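Novel protein similar to vertebrate potassium voltage-gated channel, subfamily H (Eag-related) family (Danio rerio, PDB 3UKN) probably forms the pore of a voltage-gated potassium channel of the ELK type, this piece being its cytoplasmic C-linker and cyclic nucleotide-binding homology domain. Local coordinates at residues Asp20-Ile25 and Arg37-Phe42; Ser47-Ile52 and Ala115-Tyr120; Met71-Glu76 and Leu94-Lys99; Ser85-Cys90 and Arg183-Tyr188; Phe102-Glu107 and Leu165-Leu170. All blocks are in the same frame, centred on the assembly; numbering follows the deposited sequence.

The five contacts run from the helical hairpin of the C-linker to the far end of the cyclic nucleotide-binding homology domain. Interaction 1 closes the hairpin and lies about 42 Å, centre to centre, from interaction 4, on the opposite side of the chain's centre. Interaction 2 ties the loop after that hairpin to the beta roll and touches interaction 5, where Val48 CG2 is 3.4 Å from Glu107 OE2; both reach the same sheet. Interactions 3 and 4 share helix 88-96, their centres about 15 Å apart, and strand 99-103 carries the chain on to interaction 5. Interactions 1 and 3 both meet the second subunit.

Interaction 1. Residues Asp20-Ile25 and Arg37-Phe42; sequences DLKDFI and RMLECF
Leu21 makes the largest share of the contact in this antiparallel helical hairpin of the C-linker, where helices 13-27 and 32-45 lie side by side with short-segment axes 10.8 Å apart and directions 161° from parallel. With CG anti to the backbone N (chi1 -169°), its two methyls split the work. CD2 slides alongside Phe42, reaching its CB at 3.4 Å, and meets Leu39 CD2, while CD1 turns to the methyl of Met38. A branched leucine suits a place where neighbours lie on several sides. Met38, flexible and bent at chi3, puts CE 3.7 Å from Ile25 CG1, tip to tip, and also beside Phe24. Ile25 CD1 in turn lies 3.8 Å from Leu39 CD2. Leu30, in the loop between the helices, touches Phe24, Ile25 and Met38. From the second subunit, Leu57 packs on Leu21 and Ile69 on Met38. The extended Lys22 crosses Leu39 at about a right angle, its CE 4.1 Å from Leu39 CD1.

Interaction 2. Residues Ser47-Ile52 and Ala115-Tyr120; sequences SVNNGI and ALQAIY
Ser47 opens an ST motif: its OG accepts from Asn50 N at 3.2 Å and helps hold the short helix-like turn that follows the C-linker hairpin. Val48 lays CG1 beside the Tyr120 ring; a small apolar side chain suits this buried place beside the ring and strand 108-110. Asn49 carries the contact. With CG anti to its backbone N (chi1 176°), the amide reaches across to segment 115-120 and uses both ends. OD1 is gripped twice in its carbonyl plane, each donor on a lone pair: Gln117 N at 2.7 Å and the hydroxyl OH of Tyr120 at 2.9 Å. ND2 gives a nearly straight bond (171°) to Ala115 O at 2.8 Å, approaching from above that carbonyl's plane. Held at three points, the buried amide has its rotation fixed, and asparagine suits the place because it both donates and accepts. Asn50 OD1 takes a bond from a water that also donates to Ala115 O and accepts from Gln117 NE2. Ile52 then points back, its CD1 3.8 Å from Gln117 CB and its CG2 at the edge of the Tyr120 ring. Around this junction of C-linker and beta roll, strand 108-110 packs on Val48, Asn49 and Tyr120, and strand 168-174 on Ile52 and Ala118.

Interaction 3. Residues Met71-Glu76 and Leu94-Lys99; sequences MHLNKE and LSLIIK
In Leu73, Lys75 and Ile98 alike the first torsion sets the leading carbon of the chain, CG or CG1, anti to the carbonyl carbon (chi1 -69° in Lys75), and in Lys75 a second bend at chi2 (-65°) folds the chain along its neighbour. Its methylenes therefore slide past Ile98 in the opposite direction, CB lying 3.6 Å from Ile98 CD1 and CD 4.0 Å from Ile98 CG2. Lysine suits such a margin: the carbon stem covers an isoleucine, while the amine NZ goes on to bond His28 NE2 of the second subunit. Leu73 sends CD1 to Ser95 and Leu96 of helix 88-96, where it rests 3.6 Å from Ser95 O and 4.2 Å from Leu96 CD2. Small Ser95 lets the loop come close, and its OG bonds Arg92 O one turn back. The contact is small, 208 Å² in all, and made mostly by carbon atoms. It brings the loop after the C-linker helix 63-71 against helix 88-96 and the entry to the beta roll. Helix 63-71 packs on Ser95 and Leu96, strand 168-174 meets Lys75 and Ile98, and helix 175-184 lies against Leu94 and Ile97.

Interaction 4. Residues Ser85-Cys90 and Arg183-Tyr188; sequences SASRGC and RLYPEY
The backbones come nearest at two places, Ala86 with Tyr188 (CA atoms 5.6 Å apart) and Cys90 with Tyr185. Ala86 CB sits over the centre of the Tyr188 ring, 3.6 Å from its centroid, a CH-pi contact, while Ser85 OG lies at the edge of the same ring. Cys90 CB stands likewise 3.8 Å from the centroid of the Tyr185 ring. With SG anti to the backbone N (chi1 -179°), the thiol turns toward Tyr188, 3.7 Å from its CD2, so SG lies obliquely beside both rings while CB covers the face of Tyr185. Alanine and cysteine are small enough for CB to come down over the centre of an aromatic face, and Gly89 lets the Tyr185 hydroxyl end approach the backbone closely. Tyr188 OH bonds Leu82 O. Ser87 is the N-cap of helix 88-96, its OG accepting from Cys90 N at 3.3 Å. The arrangement joins that helix to the C-terminal helices that accompany the beta roll in cyclic nucleotide-binding domain folds.

Interaction 5. Residues Phe102-Glu107 and Leu165-Leu170; sequences FCAPGE and LTYCDL
Pro105 is the bump and the Tyr167 ring the flat floor it settles on: CD stands over the ring's centre, 3.5 Å from the centroid and 8° off its normal, a CH-pi contact. The rigid proline ring crosses obliquely, so that CG also nears the backbone at Thr166 and CB lies 3.6 Å from Leu165 O. Ala104 CB adds a small shoulder beside Tyr167 CE1. The two segments form an antiparallel pair in the beta roll of the cyclic nucleotide-binding homology domain, which belongs to the cupin clan. Cys103 and Cys168 make the hydrogen-bonded pair, Cys103 N to Cys168 O at 2.9 Å, somewhat bent, and Cys168 N to Cys103 O at 3.0 Å, nearly straight. The paired backbones bring Cys103 CB within 3.9 Å of Cys168 CB, and the small thiols suit this buried face. Leu170 turns its CD1 to Cys103 CB. On the other face Phe102 and Asp169 form a non-hydrogen-bonded pair. Beyond the strand, a type II turn from Ala104 to Glu107 reverses the chain, closed by Glu107 N to Ala104 O at 2.9 Å, with Gly106 at the positive phi that glycine accepts. Glu107 OE1 braces this turn by taking a bond from Ala104 N at 2.8 Å, above the carboxylate plane, while its OE2 accepts from Trp46 NE1. From the second sheet of the roll, Met127 of strand 127-131 packs on Cys168 and Leu170.

Interaction 1. Residues Asp20-Ile25 and Arg37-Phe42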
# COMPACT_ATOMS: atom_id res chain seq x y z
N ASP B 20 -12.27 -1.67 -7.15
CA ASP B 20 -11.02 -2.12 -7.74
C ASP B 20 -11.13 -3.56 -8.21
O ASP B 20 -10.52 -3.93 -9.22
CB ASP B 20 -9.86 -1.98 -6.74
CG ASP B 20 -9.47 -0.53 -6.51
OD1 ASP B 20 -10.16 0.37 -7.04
OD2 ASP B 20 -8.47 -0.27 -5.79
N LEU B 21 -11.90 -4.38 -7.49
CA LEU B 21 -12.12 -5.77 -7.90
C LEU B 21 -12.96 -5.84 -9.18
O LEU B 21 -12.71 -6.65 -10.07
CB LEU B 21 -12.81 -6.55 -6.79
CG LEU B 21 -12.84 -8.05 -7.04
CD1 LEU B 21 -11.44 -8.55 -7.31
CD2 LEU B 21 -13.46 -8.76 -5.84
N LYS B 22 -13.96 -4.98 -9.27
CA LYS B 22 -14.78 -4.92 -10.46
C LYS B 22 -13.99 -4.41 -11.68
O LYS B 22 -14.10 -4.96 -12.77
CB LYS B 22 -16.04 -4.11 -10.20
CG LYS B 22 -17.01 -4.84 -9.29
CD LYS B 22 -18.26 -4.02 -8.96
CE LYS B 22 -19.26 -4.87 -8.18
NZ LYS B 22 -20.55 -4.15 -7.88
N ASP B 23 -13.17 -3.38 -11.49
CA ASP B 23 -12.28 -2.90 -12.54
C ASP B 23 -11.46 -4.05 -13.10
O ASP B 23 -11.40 -4.26 -14.31
CB ASP B 23 -11.32 -1.86 -12.00
CG ASP B 23 -11.85 -0.45 -12.15
OD1 ASP B 23 -13.09 -0.27 -12.19
OD2 ASP B 23 -11.01 0.47 -12.21
N PHE B 24 -10.81 -4.80 -12.20
CA PHE B 24 -9.92 -5.87 -12.61
C PHE B 24 -10.63 -6.93 -13.46
O PHE B 24 -10.06 -7.44 -14.42
CB PHE B 24 -9.27 -6.51 -11.39
CG PHE B 24 -8.37 -7.67 -11.70
CD1 PHE B 24 -6.99 -7.50 -11.78
CD2 PHE B 24 -8.89 -8.95 -11.87
CE1 PHE B 24 -6.15 -8.59 -12.04
CE2 PHE B 24 -8.05 -10.03 -12.13
CZ PHE B 24 -6.69 -9.85 -12.22
N ILE B 25 -11.87 -7.23 -13.10
CA ILE B 25 -12.72 -8.15 -13.85
C ILE B 25 -13.11 -7.58 -15.21
O ILE B 25 -13.22 -8.30 -16.20
CB ILE B 25 -14.02 -8.41 -13.07
CG1 ILE B 25 -13.71 -9.07 -11.72
CG2 ILE B 25 -15.00 -9.23 -13.92
CD1 ILE B 25 -14.88 -9.03 -10.76
N ARG B 37 -17.82 -15.79 -8.86
CA ARG B 37 -17.00 -16.47 -7.85
C ARG B 37 -16.14 -15.47 -7.08
O ARG B 37 -15.99 -15.59 -5.85
CB ARG B 37 -16.10 -17.52 -8.49
CG ARG B 37 -16.85 -18.66 -9.14
CD ARG B 37 -15.93 -19.48 -10.01
NE ARG B 37 -14.89 -20.15 -9.23
CZ ARG B 37 -13.83 -20.74 -9.77
NH1 ARG B 37 -13.66 -20.73 -11.08
NH2 ARG B 37 -12.93 -21.33 -8.99
N MET B 38 -15.58 -14.50 -7.79
CA MET B 38 -14.65 -13.53 -7.21
C MET B 38 -15.34 -12.56 -6.26
O MET B 38 -14.79 -12.24 -5.20
CB MET B 38 -13.92 -12.75 -8.32
CG MET B 38 -13.04 -13.62 -9.21
SD MET B 38 -12.41 -12.77 -10.68
CE MET B 38 -11.42 -11.46 -9.99
N LEU B 39 -16.52 -12.08 -6.64
CA LEU B 39 -17.26 -11.12 -5.83
C LEU B 39 -17.80 -11.72 -4.53
O LEU B 39 -17.84 -11.04 -3.50
CB LEU B 39 -18.40 -10.49 -6.64
CG LEU B 39 -17.94 -9.68 -7.86
CD1 LEU B 39 -19.09 -8.94 -8.52
CD2 LEU B 39 -16.80 -8.70 -7.49
N GLU B 40 -18.21 -12.98 -4.57
CA GLU B 40 -18.68 -13.65 -3.36
C GLU B 40 -17.52 -14.15 -2.51
O GLU B 40 -17.62 -14.21 -1.29
CB GLU B 40 -19.72 -14.75 -3.67
CG GLU B 40 -19.33 -15.75 -4.75
CD GLU B 40 -20.54 -16.51 -5.33
OE1 GLU B 40 -20.32 -17.45 -6.13
OE2 GLU B 40 -21.70 -16.17 -5.00
N CYS B 41 -16.40 -14.49 -3.15
CA CYS B 41 -15.21 -14.83 -2.38
C CYS B 41 -14.61 -13.57 -1.74
O CYS B 41 -14.16 -13.60 -0.59
CB CYS B 41 -14.18 -15.57 -3.23
SG CYS B 41 -12.66 -15.96 -2.35
N PHE B 42 -14.62 -12.46 -2.47
CA PHE B 42 -14.26 -11.17 -1.88
C PHE B 42 -14.98 -10.91 -0.55
O PHE B 42 -14.33 -10.67 0.47
CB PHE B 42 -14.56 -10.02 -2.85
CG PHE B 42 -14.31 -8.66 -2.25
CD1 PHE B 42 -13.02 -8.15 -2.17
CD2 PHE B 42 -15.36 -7.91 -1.75
CE1 PHE B 42 -12.79 -6.89 -1.61
CE2 PHE B 42 -15.14 -6.66 -1.18
CZ PHE B 42 -13.85 -6.15 -1.11

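Interaction 2. Residues Ser47-Ile52 and Ala115-Tyr120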
# COMPACT_ATOMS: atom_id res chain seq x y z
N SER B 47 -11.54 -8.41 5.23
CA SER B 47 -11.44 -7.71 6.52
C SER B 47 -10.77 -6.35 6.29
O SER B 47 -9.94 -6.19 5.39
CB SER B 47 -10.65 -8.52 7.55
OG SER B 47 -9.27 -8.55 7.21
N VAL B 48 -11.11 -5.35 7.09
CA VAL B 48 -10.41 -4.09 6.98
C VAL B 48 -8.94 -4.28 7.26
O VAL B 48 -8.10 -3.70 6.57
CB VAL B 48 -10.96 -3.02 7.90
CG1 VAL B 48 -9.99 -1.83 7.96
CG2 VAL B 48 -12.33 -2.59 7.41
N ASN B 49 -8.62 -5.08 8.27
CA ASN B 49 -7.23 -5.28 8.67
C ASN B 49 -6.36 -5.69 7.50
O ASN B 49 -5.25 -5.20 7.36
CB ASN B 49 -7.13 -6.31 9.81
CG ASN B 49 -5.68 -6.61 10.19
OD1 ASN B 49 -4.98 -5.77 10.73
ND2 ASN B 49 -5.24 -7.83 9.90
N ASN B 50 -6.86 -6.58 6.65
CA ASN B 50 -6.09 -7.03 5.50
C ASN B 50 -6.16 -6.10 4.29
O ASN B 50 -5.40 -6.27 3.32
CB ASN B 50 -6.47 -8.47 5.10
CG ASN B 50 -5.88 -9.50 6.04
OD1 ASN B 50 -5.29 -9.16 7.06
ND2 ASN B 50 -6.04 -10.77 5.70
N GLY B 51 -7.06 -5.12 4.31
CA GLY B 51 -7.20 -4.23 3.18
C GLY B 51 -6.85 -2.77 3.45
O GLY B 51 -7.28 -1.87 2.70
N ILE B 52 -6.06 -2.52 4.49
CA ILE B 52 -5.76 -1.14 4.88
C ILE B 52 -5.01 -0.34 3.82
O ILE B 52 -4.26 -0.89 3.00
CB ILE B 52 -5.00 -1.04 6.23
CG1 ILE B 52 -3.52 -1.38 6.05
CG2 ILE B 52 -5.64 -1.92 7.29
CD1 ILE B 52 -2.73 -1.32 7.35
N ALA B 115 -2.56 -11.64 10.71
CA ALA B 115 -1.53 -10.79 11.28
C ALA B 115 -2.09 -9.37 11.43
O ALA B 115 -2.66 -8.82 10.49
CB ALA B 115 -0.30 -10.79 10.42
N LEU B 116 -1.92 -8.80 12.62
CA LEU B 116 -2.37 -7.44 12.88
C LEU B 116 -1.59 -6.46 11.99
O LEU B 116 -0.36 -6.48 11.97
CB LEU B 116 -2.19 -7.09 14.36
CG LEU B 116 -2.80 -5.76 14.81
CD1 LEU B 116 -4.34 -5.74 14.68
CD2 LEU B 116 -2.36 -5.44 16.24
N GLN B 117 -2.30 -5.60 11.26
CA GLN B 117 -1.63 -4.67 10.36
C GLN B 117 -1.63 -3.25 10.91
O GLN B 117 -0.92 -2.38 10.42
CB GLN B 117 -2.33 -4.68 9.00
CG GLN B 117 -2.34 -6.03 8.28
CD GLN B 117 -1.00 -6.39 7.72
OE1 GLN B 117 -0.18 -5.52 7.43
NE2 GLN B 117 -0.74 -7.70 7.60
N ALA B 118 -2.44 -3.01 11.93
CA ALA B 118 -2.63 -1.65 12.44
C ALA B 118 -3.22 -1.69 13.84
O ALA B 118 -3.72 -2.72 14.29
CB ALA B 118 -3.58 -0.89 11.51
N ILE B 119 -3.18 -0.54 14.52
CA ILE B 119 -4.04 -0.33 15.67
C ILE B 119 -5.18 0.56 15.21
O ILE B 119 -4.99 1.43 14.36
CB ILE B 119 -3.30 0.33 16.86
CG1 ILE B 119 -2.80 1.71 16.50
CG2 ILE B 119 -2.12 -0.51 17.27
CD1 ILE B 119 -1.95 2.33 17.61
N TYR B 120 -6.37 0.32 15.76
CA TYR B 120 -7.59 0.99 15.31
C TYR B 120 -8.26 1.74 16.47
O TYR B 120 -8.19 1.32 17.63
CB TYR B 120 -8.57 -0.03 14.72
CG TYR B 120 -7.97 -0.85 13.63
CD1 TYR B 120 -8.11 -0.49 12.30
CD2 TYR B 120 -7.24 -2.00 13.92
CE1 TYR B 120 -7.55 -1.24 11.28
CE2 TYR B 120 -6.66 -2.75 12.92
CZ TYR B 120 -6.82 -2.37 11.60
OH TYR B 120 -6.24 -3.12 10.59
O HOH W 1 -3.05 -9.88 7.63

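Interaction 3. Residues Met71-Glu76 and Leu94-Lys99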
# COMPACT_ATOMS: atom_id res chain seq x y z
N MET B 71 -0.87 21.27 11.84
CA MET B 71 -1.59 22.25 12.67
C MET B 71 -3.11 22.24 12.48
O MET B 71 -3.85 22.58 13.41
CB MET B 71 -1.06 23.67 12.43
CG MET B 71 0.22 24.05 13.18
SD MET B 71 0.91 25.57 12.51
CE MET B 71 2.67 25.34 12.78
N HIS B 72 -3.58 21.86 11.29
CA HIS B 72 -5.02 21.83 11.03
C HIS B 72 -5.69 20.50 11.40
O HIS B 72 -6.90 20.33 11.21
CB HIS B 72 -5.32 22.16 9.57
CG HIS B 72 -5.07 23.59 9.21
ND1 HIS B 72 -3.83 24.05 8.78
CD2 HIS B 72 -5.88 24.67 9.21
CE1 HIS B 72 -3.91 25.34 8.54
NE2 HIS B 72 -5.14 25.74 8.79
N LEU B 73 -4.91 19.56 11.92
CA LEU B 73 -5.48 18.27 12.28
C LEU B 73 -5.60 18.17 13.78
O LEU B 73 -4.69 18.56 14.51
CB LEU B 73 -4.64 17.10 11.74
CG LEU B 73 -4.34 17.09 10.23
CD1 LEU B 73 -3.54 15.83 9.80
CD2 LEU B 73 -5.61 17.22 9.44
N ASN B 74 -6.74 17.65 14.24
CA ASN B 74 -6.92 17.28 15.65
C ASN B 74 -7.49 15.86 15.73
O ASN B 74 -8.67 15.66 16.02
CB ASN B 74 -7.82 18.29 16.37
N LYS B 75 -6.65 14.87 15.43
CA LYS B 75 -7.08 13.49 15.33
C LYS B 75 -7.46 12.87 16.69
O LYS B 75 -6.62 12.78 17.59
CB LYS B 75 -6.00 12.65 14.64
CG LYS B 75 -5.82 12.97 13.15
CD LYS B 75 -7.06 12.61 12.35
CE LYS B 75 -7.17 13.44 11.08
NZ LYS B 75 -8.33 13.02 10.25
N GLU B 76 -8.71 12.42 16.81
CA GLU B 76 -9.22 11.84 18.04
C GLU B 76 -8.33 10.73 18.59
O GLU B 76 -8.10 10.65 19.80
CB GLU B 76 -10.64 11.31 17.84
CG GLU B 76 -11.71 12.38 17.67
CD GLU B 76 -11.81 12.92 16.24
OE1 GLU B 76 -10.88 12.70 15.43
OE2 GLU B 76 -12.84 13.58 15.93
N LEU B 94 2.89 11.51 13.54
CA LEU B 94 1.82 10.54 13.71
C LEU B 94 0.52 11.00 13.09
O LEU B 94 -0.22 10.21 12.51
CB LEU B 94 1.59 10.23 15.20
CG LEU B 94 2.65 9.36 15.88
CD1 LEU B 94 2.31 9.12 17.37
CD2 LEU B 94 2.77 8.04 15.15
N SER B 95 0.22 12.27 13.24
CA SER B 95 -1.09 12.74 12.81
C SER B 95 -1.18 12.71 11.30
O SER B 95 -2.28 12.59 10.75
CB SER B 95 -1.37 14.17 13.31
OG SER B 95 -0.61 15.10 12.57
N LEU B 96 -0.03 12.82 10.63
CA LEU B 96 -0.01 12.81 9.17
C LEU B 96 -0.16 11.41 8.51
O LEU B 96 -0.36 11.32 7.31
CB LEU B 96 1.24 13.52 8.65
CG LEU B 96 1.38 15.01 8.97
CD1 LEU B 96 2.80 15.52 8.70
CD2 LEU B 96 0.34 15.84 8.22
N ILE B 97 -0.05 10.34 9.30
CA ILE B 97 -0.18 8.98 8.77
C ILE B 97 -1.44 8.28 9.30
O ILE B 97 -1.61 7.07 9.15
CB ILE B 97 1.08 8.06 9.06
CG1 ILE B 97 1.25 7.81 10.57
CG2 ILE B 97 2.35 8.64 8.40
CD1 ILE B 97 2.40 6.85 10.93
N ILE B 98 -2.32 9.04 9.92
CA ILE B 98 -3.56 8.48 10.45
C ILE B 98 -4.62 8.42 9.34
O ILE B 98 -4.81 9.38 8.61
CB ILE B 98 -4.11 9.32 11.65
CG1 ILE B 98 -3.19 9.20 12.86
CG2 ILE B 98 -5.52 8.90 12.01
CD1 ILE B 98 -3.66 9.99 14.03
N LYS B 99 -5.31 7.29 9.23
CA LYS B 99 -6.31 7.08 8.20
C LYS B 99 -7.65 6.82 8.86
O LYS B 99 -7.72 6.61 10.07
CB LYS B 99 -5.98 5.83 7.38
CG LYS B 99 -4.55 5.74 6.90
CD LYS B 99 -4.41 6.43 5.56
CE LYS B 99 -3.01 6.25 5.01
NZ LYS B 99 -2.88 6.98 3.71

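Interaction 4. Residues Ser85-Cys90 and Arg183-Tyr188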
# COMPACT_ATOMS: atom_id res chain seq x y z
N SER B 85 2.88 12.29 26.66
CA SER B 85 4.31 12.57 26.80
C SER B 85 5.08 12.63 25.47
O SER B 85 6.31 12.75 25.44
CB SER B 85 4.96 11.56 27.76
OG SER B 85 5.30 10.37 27.07
N ALA B 86 4.37 12.58 24.35
CA ALA B 86 5.07 12.61 23.08
C ALA B 86 5.44 14.06 22.75
O ALA B 86 4.64 14.95 22.94
CB ALA B 86 4.23 11.99 21.99
N SER B 87 6.66 14.29 22.27
CA SER B 87 7.05 15.62 21.78
C SER B 87 6.17 16.12 20.63
O SER B 87 5.47 15.33 20.00
CB SER B 87 8.50 15.59 21.32
OG SER B 87 8.59 14.99 20.04
N ARG B 88 6.20 17.42 20.33
CA ARG B 88 5.36 17.99 19.27
C ARG B 88 5.71 17.40 17.91
O ARG B 88 4.83 17.08 17.09
CB ARG B 88 5.49 19.51 19.24
CG ARG B 88 4.55 20.21 18.27
CD ARG B 88 4.89 21.73 18.17
NE ARG B 88 6.11 21.93 17.39
CZ ARG B 88 6.79 23.06 17.30
NH1 ARG B 88 6.40 24.15 17.96
NH2 ARG B 88 7.88 23.10 16.53
N GLY B 89 7.00 17.23 17.68
CA GLY B 89 7.44 16.59 16.45
C GLY B 89 6.93 15.17 16.29
O GLY B 89 6.65 14.73 15.18
N CYS B 90 6.80 14.44 17.38
CA CYS B 90 6.30 13.07 17.30
C CYS B 90 4.80 13.06 17.02
O CYS B 90 4.31 12.28 16.20
CB CYS B 90 6.60 12.30 18.59
SG CYS B 90 6.04 10.58 18.55
N ARG B 183 10.77 4.91 15.91
CA ARG B 183 12.21 4.79 15.70
C ARG B 183 12.92 6.16 15.61
O ARG B 183 14.12 6.27 15.82
CB ARG B 183 12.46 3.97 14.43
CG ARG B 183 13.88 3.54 14.20
CD ARG B 183 13.98 2.84 12.86
NE ARG B 183 13.12 3.49 11.88
CZ ARG B 183 13.40 4.64 11.27
NH1 ARG B 183 14.54 5.27 11.55
NH2 ARG B 183 12.55 5.16 10.40
N LEU B 184 12.15 7.21 15.31
CA LEU B 184 12.72 8.54 15.18
C LEU B 184 12.54 9.30 16.48
O LEU B 184 13.13 10.36 16.67
CB LEU B 184 12.02 9.29 14.04
CG LEU B 184 11.98 8.53 12.71
CD1 LEU B 184 11.01 9.18 11.73
CD2 LEU B 184 13.38 8.41 12.11
N TYR B 185 11.71 8.75 17.38
CA TYR B 185 11.52 9.30 18.72
C TYR B 185 11.65 8.19 19.76
O TYR B 185 10.67 7.84 20.42
CB TYR B 185 10.16 10.01 18.81
CG TYR B 185 10.02 11.11 17.78
CD1 TYR B 185 10.38 12.42 18.07
CD2 TYR B 185 9.57 10.83 16.49
CE1 TYR B 185 10.28 13.42 17.13
CE2 TYR B 185 9.47 11.82 15.55
CZ TYR B 185 9.83 13.12 15.87
OH TYR B 185 9.72 14.12 14.92
N PRO B 186 12.87 7.62 19.91
CA PRO B 186 13.18 6.49 20.80
C PRO B 186 12.76 6.74 22.24
O PRO B 186 12.35 5.82 22.94
CB PRO B 186 14.71 6.40 20.75
CG PRO B 186 15.11 7.11 19.51
CD PRO B 186 14.07 8.15 19.23
N GLU B 187 12.89 7.98 22.69
CA GLU B 187 12.56 8.33 24.05
C GLU B 187 11.08 8.15 24.28
O GLU B 187 10.65 7.55 25.26
CB GLU B 187 12.97 9.77 24.34
CG GLU B 187 14.48 9.97 24.40
CD GLU B 187 14.88 11.44 24.39
OE1 GLU B 187 14.01 12.30 24.66
OE2 GLU B 187 16.06 11.73 24.10
N TYR B 188 10.29 8.68 23.35
CA TYR B 188 8.86 8.53 23.47
C TYR B 188 8.47 7.05 23.36
O TYR B 188 7.55 6.61 24.03
CB TYR B 188 8.06 9.39 22.47
CG TYR B 188 6.62 9.01 22.54
CD1 TYR B 188 5.89 9.21 23.71
CD2 TYR B 188 5.99 8.36 21.48
CE1 TYR B 188 4.56 8.81 23.81
CE2 TYR B 188 4.66 7.96 21.58
CZ TYR B 188 3.96 8.19 22.74
OH TYR B 188 2.64 7.79 22.84

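Interaction 5. Residues Phe102-Glu107 and Leu165-Leu170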
# COMPACT_ATOMS: atom_id res chain seq x y z
N PHE B 102 -15.02 3.94 6.96
CA PHE B 102 -16.36 3.52 7.36
C PHE B 102 -16.34 2.01 7.36
O PHE B 102 -15.52 1.38 6.66
CB PHE B 102 -17.43 4.01 6.37
CG PHE B 102 -17.61 5.50 6.35
CD1 PHE B 102 -18.52 6.12 7.19
CD2 PHE B 102 -16.88 6.29 5.47
CE1 PHE B 102 -18.69 7.49 7.17
CE2 PHE B 102 -17.05 7.66 5.45
CZ PHE B 102 -17.95 8.26 6.30
N CYS B 103 -17.23 1.42 8.14
CA CYS B 103 -17.32 -0.02 8.27
C CYS B 103 -18.81 -0.37 8.35
O CYS B 103 -19.59 0.35 8.97
CB CYS B 103 -16.55 -0.47 9.53
SG CYS B 103 -16.24 -2.24 9.64
N ALA B 104 -19.22 -1.44 7.69
CA ALA B 104 -20.63 -1.82 7.66
C ALA B 104 -20.93 -2.88 8.71
O ALA B 104 -20.04 -3.63 9.14
CB ALA B 104 -21.02 -2.31 6.28
N PRO B 105 -22.20 -2.95 9.15
CA PRO B 105 -22.59 -3.97 10.12
C PRO B 105 -22.22 -5.36 9.62
O PRO B 105 -22.48 -5.68 8.47
CB PRO B 105 -24.11 -3.82 10.19
CG PRO B 105 -24.37 -2.43 9.78
CD PRO B 105 -23.33 -2.10 8.75
N GLY B 106 -21.62 -6.18 10.48
CA GLY B 106 -21.25 -7.54 10.13
C GLY B 106 -19.95 -7.63 9.33
O GLY B 106 -19.49 -8.72 8.99
N GLU B 107 -19.37 -6.47 9.02
CA GLU B 107 -18.11 -6.43 8.28
C GLU B 107 -16.95 -6.70 9.25
O GLU B 107 -16.90 -6.12 10.34
CB GLU B 107 -17.93 -5.08 7.56
CG GLU B 107 -16.53 -4.83 6.98
CD GLU B 107 -16.40 -3.48 6.24
OE1 GLU B 107 -17.43 -2.77 6.08
OE2 GLU B 107 -15.27 -3.13 5.81
N LEU B 165 -20.86 -4.02 14.53
CA LEU B 165 -22.23 -4.37 14.87
C LEU B 165 -23.17 -3.38 14.22
O LEU B 165 -24.26 -3.74 13.77
CB LEU B 165 -22.43 -4.34 16.39
CG LEU B 165 -21.98 -5.59 17.12
CD1 LEU B 165 -21.74 -5.27 18.59
CD2 LEU B 165 -23.03 -6.67 16.94
N THR B 166 -22.75 -2.12 14.20
CA THR B 166 -23.46 -1.07 13.50
C THR B 166 -22.50 -0.46 12.48
O THR B 166 -21.34 -0.89 12.36
CB THR B 166 -23.97 0.03 14.46
OG1 THR B 166 -22.87 0.84 14.92
CG2 THR B 166 -24.66 -0.61 15.68
N TYR B 167 -22.98 0.53 11.73
CA TYR B 167 -22.11 1.38 10.94
C TYR B 167 -21.09 2.00 11.87
O TYR B 167 -21.46 2.56 12.91
CB TYR B 167 -22.92 2.43 10.19
CG TYR B 167 -23.66 1.82 9.04
CD1 TYR B 167 -22.99 1.51 7.86
CD2 TYR B 167 -25.01 1.49 9.14
CE1 TYR B 167 -23.64 0.93 6.80
CE2 TYR B 167 -25.67 0.89 8.07
CZ TYR B 167 -24.98 0.61 6.90
OH TYR B 167 -25.59 0.02 5.82
N CYS B 168 -19.82 1.88 11.50
CA CYS B 168 -18.70 2.35 12.32
C CYS B 168 -17.78 3.31 11.57
O CYS B 168 -17.56 3.19 10.37
CB CYS B 168 -17.84 1.18 12.79
SG CYS B 168 -18.61 0.10 13.97
N ASP B 169 -17.24 4.26 12.32
CA ASP B 169 -16.24 5.18 11.80
C ASP B 169 -14.93 4.96 12.56
O ASP B 169 -14.84 5.25 13.76
CB ASP B 169 -16.72 6.61 11.95
CG ASP B 169 -15.86 7.60 11.20
OD1 ASP B 169 -14.65 7.33 11.05
OD2 ASP B 169 -16.39 8.64 10.77
N LEU B 170 -13.93 4.45 11.86
CA LEU B 170 -12.68 4.06 12.47
C LEU B 170 -11.51 4.92 12.03
O LEU B 170 -11.47 5.40 10.90
CB LEU B 170 -12.39 2.61 12.11
CG LEU B 170 -13.46 1.61 12.51
CD1 LEU B 170 -13.22 0.27 11.80
CD2 LEU B 170 -13.45 1.42 14.01